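Local coordinates for putative lipoprotein (Campylobacter jejuni subsp. jejuni, PDB 4GIO) that is of unknown function but is a putative bacterial lipoprotein whose immunoglobulin-like beta sandwich is a novel variant of that fold, at residues Ser18-Lys30 / Glu41-Ile53. Residues are numbered along the deposited sequence; the frame is centred on the assembly and turned at random.
Sequences SNLPKSLVKQFQK and EVILRSTFAKDVI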
loop_
_atom_site.group_PDB
_atom_site.type_symbol
_atom_site.label_atom_id
_atom_site.label_comp_id
_atom_site.label_asym_id
_atom_site.label_seq_id
_atom_site.Cartn_x
_atom_site.Cartn_y
_atom_site.Cartn_z
ATOM N N SER A 18 -4.010 -10.620 10.825
ATOM C CA SER A 18 -3.754 -11.071 12.201
ATOM C C SER A 18 -2.349 -11.647 12.511
ATOM O O SER A 18 -1.893 -11.578 13.648
ATOM C CB SER A 18 -4.853 -12.026 12.670
ATOM O OG SER A 18 -4.886 -13.215 11.953
ATOM N N ASN A 19 -1.666 -12.193 11.524
ATOM C CA ASN A 19 -0.335 -12.713 11.732
ATOM C C ASN A 19 0.766 -11.697 11.474
ATOM O O ASN A 19 1.920 -12.071 11.468
ATOM C CB ASN A 19 -0.124 -13.968 10.915
ATOM C CG ASN A 19 -1.048 -15.079 11.328
ATOM O OD1 ASN A 19 -1.140 -15.417 12.479
ATOM N ND2 ASN A 19 -1.727 -15.680 10.365
ATOM N N LEU A 20 0.448 -10.411 11.314
ATOM C CA LEU A 20 1.500 -9.408 11.222
ATOM C C LEU A 20 1.521 -8.521 12.493
ATOM O O LEU A 20 0.471 -8.208 13.019
ATOM C CB LEU A 20 1.219 -8.529 9.984
ATOM C CG LEU A 20 1.261 -9.320 8.673
ATOM C CD1 LEU A 20 1.025 -8.365 7.491
ATOM C CD2 LEU A 20 2.604 -9.998 8.554
ATOM N N PRO A 21 2.688 -8.033 12.902
ATOM C CA PRO A 21 2.721 -7.115 14.026
ATOM C C PRO A 21 2.047 -5.777 13.690
ATOM O O PRO A 21 2.046 -5.294 12.517
ATOM C CB PRO A 21 4.211 -6.940 14.263
ATOM C CG PRO A 21 4.800 -7.145 12.980
ATOM C CD PRO A 21 4.037 -8.254 12.370
ATOM N N LYS A 22 1.459 -5.186 14.716
ATOM C CA LYS A 22 0.691 -3.945 14.539
ATOM C C LYS A 22 1.609 -2.852 14.143
ATOM O O LYS A 22 1.165 -1.916 13.498
ATOM C CB LYS A 22 -0.018 -3.511 15.846
ATOM C CG LYS A 22 -1.453 -4.008 15.982
ATOM C CD LYS A 22 -1.526 -5.544 15.925
ATOM C CE LYS A 22 -1.361 -6.256 17.268
ATOM N NZ LYS A 22 -0.947 -7.765 17.100
ATOM N N SER A 23 2.878 -2.951 14.548
ATOM C CA SER A 23 3.823 -1.869 14.331
ATOM C C SER A 23 4.546 -2.001 12.991
ATOM O O SER A 23 5.498 -1.285 12.756
ATOM C CB SER A 23 4.846 -1.755 15.479
ATOM O OG SER A 23 5.840 -2.800 15.389
ATOM N N LEU A 24 4.115 -2.931 12.138
ATOM C CA LEU A 24 4.747 -3.101 10.794
ATOM C C LEU A 24 4.806 -1.825 9.989
ATOM O O LEU A 24 5.839 -1.483 9.422
ATOM C CB LEU A 24 4.023 -4.143 9.941
ATOM C CG LEU A 24 4.780 -4.505 8.629
ATOM C CD1 LEU A 24 6.102 -5.228 8.922
ATOM C CD2 LEU A 24 3.860 -5.405 7.831
ATOM N N VAL A 25 3.687 -1.105 9.959
ATOM C CA VAL A 25 3.631 0.144 9.189
ATOM C C VAL A 25 4.166 1.319 10.021
ATOM O O VAL A 25 3.590 1.641 11.048
ATOM C CB VAL A 25 2.171 0.456 8.751
ATOM C CG1 VAL A 25 2.123 1.789 8.016
ATOM C CG2 VAL A 25 1.645 -0.677 7.853
ATOM N N LYS A 26 5.239 1.928 9.571
ATOM C CA LYS A 26 5.886 3.074 10.244
ATOM C C LYS A 26 5.155 4.384 9.973
ATOM O O LYS A 26 4.872 5.171 10.890
ATOM C CB LYS A 26 7.332 3.169 9.762
ATOM C CG LYS A 26 8.314 2.182 10.466
ATOM C CD LYS A 26 7.613 0.969 11.162
ATOM C CE LYS A 26 7.577 1.188 12.673
ATOM N NZ LYS A 26 7.720 -0.072 13.402
ATOM N N GLN A 27 4.815 4.606 8.704
ATOM C CA GLN A 27 4.018 5.755 8.337
ATOM C C GLN A 27 3.614 5.567 6.873
ATOM O O GLN A 27 4.147 4.709 6.156
ATOM C CB GLN A 27 4.812 7.060 8.465
ATOM C CG GLN A 27 6.093 7.043 7.650
ATOM C CD GLN A 27 6.753 8.403 7.510
ATOM O OE1 GLN A 27 7.689 8.724 8.243
ATOM N NE2 GLN A 27 6.296 9.198 6.525
ATOM N N PHE A 28 2.672 6.392 6.442
ATOM C CA PHE A 28 2.400 6.488 5.011
ATOM C C PHE A 28 2.055 7.906 4.594
ATOM O O PHE A 28 1.704 8.748 5.395
ATOM C CB PHE A 28 1.339 5.485 4.602
ATOM C CG PHE A 28 0.008 5.743 5.172
ATOM C CD1 PHE A 28 -0.876 6.592 4.533
ATOM C CD2 PHE A 28 -0.372 5.134 6.358
ATOM C CE1 PHE A 28 -2.115 6.815 5.057
ATOM C CE2 PHE A 28 -1.623 5.341 6.874
ATOM C CZ PHE A 28 -2.496 6.206 6.215
ATOM N N GLN A 29 2.181 8.172 3.320
ATOM C CA GLN A 29 1.766 9.483 2.831
ATOM C C GLN A 29 1.394 9.350 1.357
ATOM O O GLN A 29 1.691 8.344 0.716
ATOM C CB GLN A 29 2.906 10.471 3.019
ATOM C CG GLN A 29 4.138 10.056 2.258
ATOM C CD GLN A 29 5.336 10.813 2.691
ATOM O OE1 GLN A 29 5.271 11.594 3.634
ATOM N NE2 GLN A 29 6.458 10.583 2.026
ATOM N N LYS A 30 0.754 10.366 0.838
ATOM C CA LYS A 30 0.408 10.374 -0.571
ATOM C C LYS A 30 0.545 11.771 -1.145
ATOM O O LYS A 30 0.507 12.777 -0.389
ATOM C CB LYS A 30 -1.000 9.775 -0.775
ATOM C CG LYS A 30 -2.159 10.552 -0.150
ATOM C CD LYS A 30 -3.415 9.631 -0.010
ATOM C CE LYS A 30 -4.665 10.452 0.303
ATOM N NZ LYS A 30 -4.430 11.163 1.572
ATOM N N GLU A 41 3.379 6.263 -0.568
ATOM C CA GLU A 41 4.593 5.580 -0.044
ATOM C C GLU A 41 4.267 5.056 1.315
ATOM O O GLU A 41 3.715 5.802 2.135
ATOM C CB GLU A 41 5.771 6.535 0.134
ATOM C CG GLU A 41 6.499 6.821 -1.156
ATOM C CD GLU A 41 7.644 7.894 -1.021
ATOM O OE1 GLU A 41 8.157 8.352 -2.099
ATOM O OE2 GLU A 41 8.025 8.255 0.138
ATOM N N VAL A 42 4.520 3.778 1.542
ATOM C CA VAL A 42 4.243 3.194 2.853
ATOM C C VAL A 42 5.618 2.698 3.319
ATOM O O VAL A 42 6.317 2.032 2.566
ATOM C CB VAL A 42 3.220 2.074 2.768
ATOM C CG1 VAL A 42 2.983 1.360 4.163
ATOM C CG2 VAL A 42 1.848 2.603 2.198
ATOM N N ILE A 43 6.006 3.027 4.548
ATOM C CA ILE A 43 7.289 2.567 5.054
ATOM C C ILE A 43 6.976 1.410 6.025
ATOM O O ILE A 43 6.122 1.542 6.911
ATOM C CB ILE A 43 8.064 3.682 5.769
ATOM C CG1 ILE A 43 8.360 4.797 4.772
ATOM C CG2 ILE A 43 9.418 3.094 6.376
ATOM C CD1 ILE A 43 8.913 6.049 5.387
ATOM N N LEU A 44 7.672 0.292 5.818
ATOM C CA LEU A 44 7.480 -0.929 6.600
ATOM C C LEU A 44 8.791 -1.248 7.330
ATOM O O LEU A 44 9.868 -0.935 6.814
ATOM C CB LEU A 44 7.102 -2.099 5.689
ATOM C CG LEU A 44 5.843 -1.841 4.811
ATOM C CD1 LEU A 44 5.655 -2.912 3.808
ATOM C CD2 LEU A 44 4.533 -1.706 5.639
ATOM N N ARG A 45 8.693 -1.801 8.535
ATOM C CA ARG A 45 9.875 -2.436 9.183
ATOM C C ARG A 45 9.548 -3.480 10.235
ATOM O O ARG A 45 8.552 -3.379 10.975
ATOM C CB ARG A 45 10.967 -1.499 9.728
ATOM C CG ARG A 45 10.567 -0.159 10.145
ATOM C CD ARG A 45 11.635 0.436 11.173
ATOM N NE ARG A 45 12.679 1.298 10.632
ATOM C CZ ARG A 45 13.932 0.891 10.427
ATOM N NH1 ARG A 45 14.825 1.721 9.957
ATOM N NH2 ARG A 45 14.268 -0.359 10.691
ATOM N N SER A 46 10.435 -4.455 10.301
ATOM C CA SER A 46 10.196 -5.630 11.092
ATOM C C SER A 46 11.506 -6.068 11.699
ATOM O O SER A 46 12.542 -5.997 11.048
ATOM C CB SER A 46 9.702 -6.731 10.160
ATOM O OG SER A 46 9.487 -7.902 10.936
ATOM N N THR A 47 11.448 -6.538 12.937
ATOM C CA THR A 47 12.661 -7.044 13.539
ATOM C C THR A 47 13.222 -8.253 12.804
ATOM O O THR A 47 14.426 -8.349 12.570
ATOM C CB THR A 47 12.449 -7.472 14.984
ATOM O OG1 THR A 47 11.418 -6.671 15.609
ATOM C CG2 THR A 47 13.826 -7.388 15.681
ATOM N N PHE A 48 12.338 -9.141 12.398
ATOM C CA PHE A 48 12.652 -10.367 11.692
ATOM C C PHE A 48 12.219 -10.268 10.263
ATOM O O PHE A 48 11.202 -9.637 9.935
ATOM C CB PHE A 48 11.848 -11.510 12.319
ATOM C CG PHE A 48 12.075 -11.655 13.778
ATOM C CD1 PHE A 48 13.404 -11.729 14.275
ATOM C CD2 PHE A 48 11.000 -11.791 14.656
ATOM C CE1 PHE A 48 13.660 -11.895 15.626
ATOM C CE2 PHE A 48 11.241 -11.960 16.021
ATOM C CZ PHE A 48 12.572 -12.003 16.508
ATOM N N ALA A 49 12.956 -10.934 9.408
ATOM C CA ALA A 49 12.651 -10.970 7.996
ATOM C C ALA A 49 11.239 -11.577 7.796
ATOM O O ALA A 49 10.875 -12.545 8.435
ATOM C CB ALA A 49 13.705 -11.792 7.278
ATOM N N LYS A 50 10.424 -10.971 6.949
ATOM C CA LYS A 50 9.068 -11.488 6.735
ATOM C C LYS A 50 8.757 -11.451 5.251
ATOM O O LYS A 50 9.127 -10.474 4.587
ATOM C CB LYS A 50 8.062 -10.528 7.358
ATOM C CG LYS A 50 7.408 -10.996 8.609
ATOM C CD LYS A 50 7.918 -10.127 9.724
ATOM C CE LYS A 50 6.940 -9.985 10.864
ATOM N NZ LYS A 50 6.840 -11.281 11.589
ATOM N N ASP A 51 8.039 -12.456 4.760
ATOM C CA ASP A 51 7.523 -12.390 3.415
ATOM C C ASP A 51 6.040 -12.035 3.594
ATOM O O ASP A 51 5.312 -12.672 4.357
ATOM C CB ASP A 51 7.678 -13.700 2.632
ATOM C CG ASP A 51 9.130 -13.962 2.176
ATOM O OD1 ASP A 51 9.828 -13.031 1.689
ATOM O OD2 ASP A 51 9.597 -15.088 2.385
ATOM N N VAL A 52 5.634 -10.996 2.895
ATOM C CA VAL A 52 4.243 -10.612 2.894
ATOM C C VAL A 52 3.647 -10.506 1.519
ATOM O O VAL A 52 4.362 -10.477 0.498
ATOM C CB VAL A 52 4.046 -9.272 3.645
ATOM C CG1 VAL A 52 4.635 -9.420 5.011
ATOM C CG2 VAL A 52 4.683 -8.120 2.855
ATOM N N ILE A 53 2.312 -10.467 1.494
ATOM C CA ILE A 53 1.595 -10.343 0.226
ATOM C C ILE A 53 0.691 -9.135 0.352
ATOM O O ILE A 53 -0.038 -9.040 1.308
ATOM C CB ILE A 53 0.787 -11.626 -0.117
ATOM C CG1 ILE A 53 1.743 -12.736 -0.621
ATOM C CG2 ILE A 53 -0.319 -11.309 -1.162
ATOM C CD1 ILE A 53 1.132 -14.139 -0.466
HETATM O O HOH W 1 4.214 -12.861 11.116
HETATM O O HOH W 2 7.400 -4.474 13.060
#
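The antiparallel beta hairpin of strands 25-32 and 38-44, on one sheet of an immunoglobulin-like sandwich, shows how a classic beta bulge is absorbed: Lys26 and Gln27 together face Ile43. Lys26 N gives its hydrogen to Ile43 O (2.8 Å), whereas Ile43 N reaches past to Gln27 O (3.0 Å). Beyond the bulge, Gln29 and Glu41 exchange two backbone bonds; before it, Arg45 N binds Leu24 O.

The bulge leaves Gln27 and Ile43 on one face and turns Lys26 toward the neighbouring strand. Gln27 runs alongside Ile43, its CG 3.7 Å from the CD1 methyl. Lys26 crosses Arg45 at about a right angle, though the closeness of their chains is doubtful; as modelled, a bend at chi3 (-104°) helps NZ to bond Ser23 O (2.6 Å). Farther along, Gln29 NE2 makes a weak bond to Glu41 OE2.

The opposite face is apolar. Val25 straddles its neighbours, CG2 against Leu44 CD2 (3.8 Å) and CG1 against Val42 CG1 (4.0 Å), while Leu16 and Val14 of the other sheet close over Val25. In the preceding loop, Leu20 CD2 rests on Val52 CG1 of the four-stranded sheet, and a water joins Asn19 O to Lys50 NZ.

The hairpin thus sets the apolar face of Val25, Phe28, Val42 and Leu44 against a mostly polar one of Gln27, Gln29 and Glu41, where the Gln27 chain flanks Ile43.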